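Local coordinates for attaching and effacing protein, pathogenesis factor (Escherichia coli, PDB 4E9L) that probably mediates adhesion of the bacterium to host cells, as an intimin/invasin-family surface protein built here of tandem immunoglobulin-like domains, at residues P327-F338 against A351-Y362. Residues are numbered along the deposited sequence; the frame is centred on the assembly and turned at random.
Sequences PVTGLKPDAPVF and AGNWTEKGNGVY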
loop_
_atom_site.group_PDB
_atom_site.type_symbol
_atom_site.label_atom_id
_atom_site.label_comp_id
_atom_site.label_asym_id
_atom_site.label_seq_id
_atom_site.Cartn_x
_atom_site.Cartn_y
_atom_site.Cartn_z
ATOM N N PRO A 327 26.960 4.347 -7.840
ATOM C CA PRO A 327 27.001 4.551 -9.303
ATOM C C PRO A 327 25.589 4.549 -9.906
ATOM O O PRO A 327 24.752 3.722 -9.536
ATOM C CB PRO A 327 27.855 3.385 -9.815
ATOM C CG PRO A 327 27.821 2.355 -8.749
ATOM C CD PRO A 327 27.551 3.049 -7.433
ATOM N N VAL A 328 25.298 5.531 -10.773
ATOM C CA VAL A 328 23.993 5.631 -11.413
ATOM C C VAL A 328 24.035 4.834 -12.730
ATOM O O VAL A 328 24.605 5.282 -13.726
ATOM C CB VAL A 328 23.455 7.075 -11.556
ATOM C CG1 VAL A 328 22.097 7.084 -12.281
ATOM C CG2 VAL A 328 23.350 7.755 -10.195
ATOM N N THR A 329 23.469 3.626 -12.695
ATOM C CA THR A 329 23.496 2.686 -13.821
ATOM C C THR A 329 22.167 2.647 -14.609
ATOM O O THR A 329 21.121 2.958 -14.052
ATOM C CB THR A 329 23.973 1.301 -13.298
ATOM O OG1 THR A 329 24.372 0.468 -14.374
ATOM C CG2 THR A 329 22.940 0.587 -12.427
ATOM N N GLY A 330 22.246 2.255 -15.883
ATOM C CA GLY A 330 21.102 2.095 -16.780
ATOM C C GLY A 330 20.379 3.373 -17.143
ATOM O O GLY A 330 19.206 3.335 -17.534
ATOM N N LEU A 331 21.078 4.512 -17.061
ATOM C CA LEU A 331 20.483 5.807 -17.329
ATOM C C LEU A 331 21.304 6.584 -18.345
ATOM O O LEU A 331 22.328 7.217 -18.006
ATOM C CB LEU A 331 20.284 6.575 -16.007
ATOM C CG LEU A 331 19.767 8.000 -16.073
ATOM C CD1 LEU A 331 18.349 8.066 -16.652
ATOM C CD2 LEU A 331 19.837 8.660 -14.702
ATOM N N LYS A 332 20.856 6.507 -19.600
ATOM C CA LYS A 332 21.496 7.190 -20.716
ATOM C C LYS A 332 21.429 8.735 -20.693
ATOM O O LYS A 332 20.348 9.340 -20.773
ATOM C CB LYS A 332 21.054 6.612 -22.073
ATOM C CG LYS A 332 22.236 6.285 -22.996
ATOM C CD LYS A 332 23.080 5.086 -22.524
ATOM C CE LYS A 332 22.576 3.751 -23.032
ATOM N NZ LYS A 332 22.695 3.626 -24.512
ATOM N N PRO A 333 22.607 9.375 -20.685
ATOM C CA PRO A 333 22.650 10.849 -20.720
ATOM C C PRO A 333 22.121 11.427 -22.030
ATOM O O PRO A 333 22.008 10.715 -23.032
ATOM C CB PRO A 333 24.141 11.158 -20.530
ATOM C CG PRO A 333 24.731 9.878 -19.944
ATOM C CD PRO A 333 23.969 8.807 -20.618
ATOM N N ASP A 334 21.768 12.725 -22.011
ATOM C CA ASP A 334 21.291 13.447 -23.185
ATOM C C ASP A 334 22.540 13.966 -23.939
ATOM O O ASP A 334 23.681 13.738 -23.504
ATOM C CB ASP A 334 20.444 14.674 -22.735
ATOM C CG ASP A 334 19.301 14.394 -21.765
ATOM O OD1 ASP A 334 18.626 13.364 -21.929
ATOM O OD2 ASP A 334 19.044 15.250 -20.879
ATOM N N ALA A 335 22.316 14.704 -25.038
ATOM C CA ALA A 335 23.388 15.360 -25.776
ATOM C C ALA A 335 23.974 16.436 -24.841
ATOM O O ALA A 335 23.212 17.069 -24.105
ATOM C CB ALA A 335 22.841 16.007 -27.040
ATOM N N PRO A 336 25.311 16.608 -24.775
ATOM C CA PRO A 336 25.860 17.692 -23.938
ATOM C C PRO A 336 25.539 19.068 -24.542
ATOM O O PRO A 336 25.143 19.159 -25.699
ATOM C CB PRO A 336 27.385 17.452 -23.956
ATOM C CG PRO A 336 27.614 16.236 -24.789
ATOM C CD PRO A 336 26.365 15.960 -25.578
ATOM N N VAL A 337 25.680 20.118 -23.741
ATOM C CA VAL A 337 25.468 21.514 -24.146
ATOM C C VAL A 337 26.881 22.140 -24.331
ATOM O O VAL A 337 27.757 21.947 -23.493
ATOM C CB VAL A 337 24.620 22.255 -23.078
ATOM C CG1 VAL A 337 24.703 23.762 -23.252
ATOM C CG2 VAL A 337 23.158 21.782 -23.109
ATOM N N PHE A 338 27.099 22.828 -25.450
ATOM C CA PHE A 338 28.391 23.456 -25.791
ATOM C C PHE A 338 28.310 24.967 -25.796
ATOM O O PHE A 338 27.361 25.521 -26.343
ATOM C CB PHE A 338 28.869 22.971 -27.189
ATOM C CG PHE A 338 28.956 21.465 -27.299
ATOM C CD1 PHE A 338 27.957 20.736 -27.945
ATOM C CD2 PHE A 338 30.029 20.771 -26.746
ATOM C CE1 PHE A 338 28.045 19.340 -28.066
ATOM C CE2 PHE A 338 30.116 19.379 -26.867
ATOM C CZ PHE A 338 29.108 18.669 -27.500
ATOM N N ALA A 351 28.490 15.262 -29.930
ATOM C CA ALA A 351 28.843 14.022 -29.233
ATOM C C ALA A 351 27.969 12.907 -29.790
ATOM O O ALA A 351 26.800 13.137 -30.083
ATOM C CB ALA A 351 28.637 14.154 -27.724
ATOM N N GLY A 352 28.552 11.731 -29.976
ATOM C CA GLY A 352 27.810 10.574 -30.470
ATOM C C GLY A 352 27.031 9.919 -29.338
ATOM O O GLY A 352 26.977 10.454 -28.225
ATOM N N ASN A 353 26.435 8.745 -29.602
ATOM C CA ASN A 353 25.695 7.978 -28.587
ATOM C C ASN A 353 26.537 7.613 -27.370
ATOM O O ASN A 353 27.730 7.349 -27.494
ATOM C CB ASN A 353 25.117 6.700 -29.195
ATOM C CG ASN A 353 24.036 6.933 -30.226
ATOM O OD1 ASN A 353 23.111 7.740 -30.057
ATOM N ND2 ASN A 353 24.100 6.177 -31.294
ATOM N N TRP A 354 25.915 7.616 -26.192
ATOM C CA TRP A 354 26.579 7.209 -24.964
ATOM C C TRP A 354 26.459 5.684 -24.817
ATOM O O TRP A 354 25.380 5.120 -25.035
ATOM C CB TRP A 354 25.929 7.897 -23.739
ATOM C CG TRP A 354 26.158 9.381 -23.670
ATOM C CD1 TRP A 354 25.313 10.366 -24.101
ATOM C CD2 TRP A 354 27.310 10.049 -23.119
ATOM N NE1 TRP A 354 25.869 11.604 -23.861
ATOM C CE2 TRP A 354 27.090 11.439 -23.247
ATOM C CE3 TRP A 354 28.515 9.601 -22.537
ATOM C CZ2 TRP A 354 28.030 12.386 -22.827
ATOM C CZ3 TRP A 354 29.439 10.536 -22.109
ATOM C CH2 TRP A 354 29.189 11.914 -22.238
ATOM N N THR A 355 27.565 5.018 -24.458
ATOM C CA THR A 355 27.543 3.590 -24.164
ATOM C C THR A 355 27.970 3.407 -22.705
ATOM O O THR A 355 29.021 3.917 -22.316
ATOM C CB THR A 355 28.437 2.791 -25.129
ATOM O OG1 THR A 355 28.022 3.064 -26.458
ATOM C CG2 THR A 355 28.376 1.277 -24.866
ATOM N N GLU A 356 27.186 2.660 -21.911
ATOM C CA GLU A 356 27.594 2.421 -20.521
ATOM C C GLU A 356 28.565 1.241 -20.543
ATOM O O GLU A 356 28.163 0.115 -20.847
ATOM C CB GLU A 356 26.373 2.176 -19.606
ATOM C CG GLU A 356 26.739 2.252 -18.133
ATOM C CD GLU A 356 25.667 1.900 -17.121
ATOM O OE1 GLU A 356 24.484 1.732 -17.504
ATOM O OE2 GLU A 356 26.020 1.830 -15.924
ATOM N N LYS A 357 29.854 1.527 -20.312
ATOM C CA LYS A 357 30.956 0.557 -20.401
ATOM C C LYS A 357 31.460 0.064 -19.033
ATOM O O LYS A 357 32.180 -0.944 -18.942
ATOM C CB LYS A 357 32.106 1.147 -21.239
ATOM C CG LYS A 357 31.727 1.429 -22.693
ATOM C CD LYS A 357 32.901 1.161 -23.628
ATOM C CE LYS A 357 32.787 1.824 -24.988
ATOM N NZ LYS A 357 31.786 1.150 -25.857
ATOM N N GLY A 358 31.107 0.805 -17.998
ATOM C CA GLY A 358 31.397 0.451 -16.614
ATOM C C GLY A 358 30.179 0.778 -15.774
ATOM O O GLY A 358 29.271 1.463 -16.248
ATOM N N ASN A 359 30.155 0.315 -14.528
ATOM C CA ASN A 359 29.051 0.576 -13.600
ATOM C C ASN A 359 28.951 2.104 -13.310
ATOM O O ASN A 359 29.815 2.680 -12.633
ATOM C CB ASN A 359 29.290 -0.211 -12.312
ATOM C CG ASN A 359 28.060 -0.348 -11.451
ATOM O OD1 ASN A 359 27.049 0.323 -11.645
ATOM N ND2 ASN A 359 28.136 -1.209 -10.473
ATOM N N GLY A 360 27.954 2.739 -13.916
ATOM C CA GLY A 360 27.763 4.194 -13.864
ATOM C C GLY A 360 28.776 4.977 -14.694
ATOM O O GLY A 360 28.955 6.176 -14.475
ATOM N N VAL A 361 29.450 4.322 -15.651
ATOM C CA VAL A 361 30.470 4.982 -16.486
ATOM C C VAL A 361 30.000 4.986 -17.927
ATOM O O VAL A 361 29.812 3.917 -18.505
ATOM C CB VAL A 361 31.874 4.348 -16.344
ATOM C CG1 VAL A 361 32.882 5.018 -17.310
ATOM C CG2 VAL A 361 32.363 4.419 -14.892
ATOM N N TYR A 362 29.787 6.187 -18.494
ATOM C CA TYR A 362 29.268 6.343 -19.854
ATOM C C TYR A 362 30.327 6.962 -20.752
ATOM O O TYR A 362 30.987 7.938 -20.369
ATOM C CB TYR A 362 27.945 7.143 -19.859
ATOM C CG TYR A 362 26.892 6.576 -18.907
ATOM C CD1 TYR A 362 26.931 6.854 -17.537
ATOM C CD2 TYR A 362 25.838 5.799 -19.383
ATOM C CE1 TYR A 362 25.976 6.319 -16.660
ATOM C CE2 TYR A 362 24.876 5.268 -18.520
ATOM C CZ TYR A 362 24.947 5.534 -17.157
ATOM O OH TYR A 362 23.982 5.010 -16.315
#
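Glu356 reaches across from its strand to the loop at Thr329 and Gly330. Its CB starts toward that loop. Glu356 CG stands anti to the backbone N (chi1 -167°) and lies 3.6 Å above the plane of the Tyr362 ring, toward the rim. The chain runs on extended, bringing the carboxylate CD up to the loop. Glu356 OE1 accepts a hydrogen bond from Gly330 N at 2.8 Å. Glu356 OE2 accepts one from Thr329 OG1 at 2.6 Å on its syn side. On its anti side OE2 also accepts one from Gly360 N, in the type II turn of the same hairpin. Three bonds thus fix the carboxylate.

Beside it, Tyr362 OH donates to Val328 O at 2.7 Å and accepts from Leu331 N at 3.0 Å. Further along, Pro333 CB lies over the five-membered ring of Trp354, 3.8 Å from its centroid. Trp354 NE1 donates to Asp334 O at 3.1 Å, above the carbonyl plane.

The loop leading to strand 337-339 lies along edge strand 350-358 and the start of strand 361-367. Pro333 and Trp354 are buried and touch Phe318 of strand 313-319, in the same sheet as those two strands of this immunoglobulin-like domain.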